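Local coordinates for protein pumilio homolog 23 (Arabidopsis thaliana, PDB 5WZK) that binds RNA sequence-specifically through a curved superhelix of pumilio repeats, recognising an 18S rRNA sequence and probably regulating translation and mRNA stability, at residues P506-L509 with R510-I514. Sequence-based numbering, arbitrary orientation.
Sequences PYLL and RKLDI
K511 lies alongside the ring of Y507, one turn earlier in helix 505-511, and illustrates how a lysine's aliphatic chain can run along a tyrosine, from the rim of its ring to its hydroxyl. In both, CG is anti to the backbone N (chi1 166° for Y507, -159° for K511), and the side chains run the same way. K511 CB sits over the ring face in a CH-pi contact, 4.2 Å from the Y507 centroid. CG and CD then pass CZ and the hydroxyl, CD lying 3.8 Å from Y507 CZ; CE continues beside OH, and bends at chi2 and chi4 leave NZ 4.1 Å from Y507 OH. Both polar ends have weak links to E474, a hydrogen bond from the tyrosine and a long ion pair from the lysine. In the backbone, K511 N donates a hydrogen bond to Y507 O. P506 O lies over the centre of the R510 guanidinium face, while the helix closes in a Schellman motif at D513, where I514 N reaches L509 O at 2.9 Å and L509 CD2 packs 3.6 Å from I514 CB. Near the C-terminal end of the pumilio superhelix, L508 and L512 face helices 467-478 and 482-494, I514 also meets the latter, and L509 rests on helix 496-500.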
loop_
_atom_site.group_PDB
_atom_site.type_symbol
_atom_site.label_atom_id
_atom_site.label_comp_id
_atom_site.label_asym_id
_atom_site.label_seq_id
_atom_site.Cartn_x
_atom_site.Cartn_y
_atom_site.Cartn_z
ATOM N N PRO A 506 17.640 22.796 -6.879
ATOM C CA PRO A 506 17.170 23.964 -7.646
ATOM C C PRO A 506 15.787 24.447 -7.240
ATOM O O PRO A 506 15.559 25.661 -7.195
ATOM C CB PRO A 506 17.202 23.458 -9.092
ATOM C CG PRO A 506 18.290 22.429 -9.078
ATOM C CD PRO A 506 18.114 21.723 -7.770
ATOM N N TYR A 507 14.850 23.541 -6.951
ATOM C CA TYR A 507 13.555 23.976 -6.442
ATOM C C TYR A 507 13.714 24.759 -5.142
ATOM O O TYR A 507 13.149 25.849 -4.976
ATOM C CB TYR A 507 12.649 22.768 -6.224
ATOM C CG TYR A 507 11.412 23.054 -5.392
ATOM C CD1 TYR A 507 11.443 22.958 -4.011
ATOM C CD2 TYR A 507 10.213 23.405 -5.991
ATOM C CE1 TYR A 507 10.322 23.219 -3.249
ATOM C CE2 TYR A 507 9.081 23.664 -5.230
ATOM C CZ TYR A 507 9.146 23.570 -3.857
ATOM O OH TYR A 507 8.030 23.818 -3.085
ATOM N N LEU A 508 14.468 24.201 -4.195
ATOM C CA LEU A 508 14.644 24.847 -2.904
ATOM C C LEU A 508 15.283 26.222 -3.057
ATOM O O LEU A 508 14.882 27.183 -2.382
ATOM C CB LEU A 508 15.497 23.963 -2.002
ATOM C CG LEU A 508 15.530 24.498 -0.584
ATOM C CD1 LEU A 508 14.141 24.333 0.011
ATOM C CD2 LEU A 508 16.596 23.804 0.248
ATOM N N LEU A 509 16.289 26.330 -3.933
ATOM C CA LEU A 509 16.952 27.609 -4.168
ATOM C C LEU A 509 15.996 28.626 -4.764
ATOM O O LEU A 509 16.113 29.825 -4.481
ATOM C CB LEU A 509 18.149 27.423 -5.094
ATOM C CG LEU A 509 19.420 26.844 -4.477
ATOM C CD1 LEU A 509 20.364 26.304 -5.555
ATOM C CD2 LEU A 509 20.107 27.900 -3.624
ATOM N N ARG A 510 15.052 28.160 -5.584
ATOM C CA ARG A 510 14.089 29.034 -6.241
ATOM C C ARG A 510 12.931 29.364 -5.311
ATOM O O ARG A 510 12.514 30.528 -5.221
ATOM C CB ARG A 510 13.578 28.362 -7.524
ATOM C CG ARG A 510 13.272 29.290 -8.700
ATOM C CD ARG A 510 12.853 28.514 -9.963
ATOM N NE ARG A 510 13.832 27.493 -10.357
ATOM C CZ ARG A 510 13.611 26.175 -10.345
ATOM N NH1 ARG A 510 14.577 25.339 -10.716
ATOM N NH2 ARG A 510 12.429 25.683 -9.970
ATOM N N LYS A 511 12.415 28.347 -4.603
ATOM C CA LYS A 511 11.283 28.548 -3.703
ATOM C C LYS A 511 11.641 29.498 -2.578
ATOM O O LYS A 511 10.794 30.275 -2.131
ATOM C CB LYS A 511 10.812 27.211 -3.129
ATOM C CG LYS A 511 9.379 27.209 -2.598
ATOM C CD LYS A 511 8.359 27.263 -3.736
ATOM C CE LYS A 511 7.010 26.629 -3.373
ATOM N NZ LYS A 511 6.189 27.368 -2.363
ATOM N N LEU A 512 12.880 29.457 -2.114
ATOM C CA LEU A 512 13.335 30.369 -1.084
ATOM C C LEU A 512 13.995 31.614 -1.652
ATOM O O LEU A 512 14.406 32.473 -0.869
ATOM C CB LEU A 512 14.306 29.661 -0.138
ATOM C CG LEU A 512 13.685 29.098 1.140
ATOM C CD1 LEU A 512 12.488 28.263 0.804
ATOM C CD2 LEU A 512 14.698 28.288 1.898
ATOM N N ASP A 513 14.123 31.715 -2.984
ATOM C CA ASP A 513 14.615 32.926 -3.647
ATOM C C ASP A 513 16.035 33.274 -3.186
ATOM O O ASP A 513 16.325 34.395 -2.756
ATOM C CB ASP A 513 13.639 34.083 -3.407
ATOM C CG ASP A 513 14.033 35.363 -4.116
ATOM O OD1 ASP A 513 15.003 35.360 -4.921
ATOM O OD2 ASP A 513 13.353 36.383 -3.845
ATOM N N ILE A 514 16.938 32.300 -3.292
ATOM C CA ILE A 514 18.253 32.504 -2.696
ATOM C C ILE A 514 19.094 33.473 -3.528
ATOM O O ILE A 514 19.871 34.265 -2.971
ATOM C CB ILE A 514 18.945 31.148 -2.483
ATOM C CG1 ILE A 514 18.120 30.304 -1.513
ATOM C CG2 ILE A 514 20.333 31.325 -1.902
ATOM C CD1 ILE A 514 17.995 30.911 -0.113
#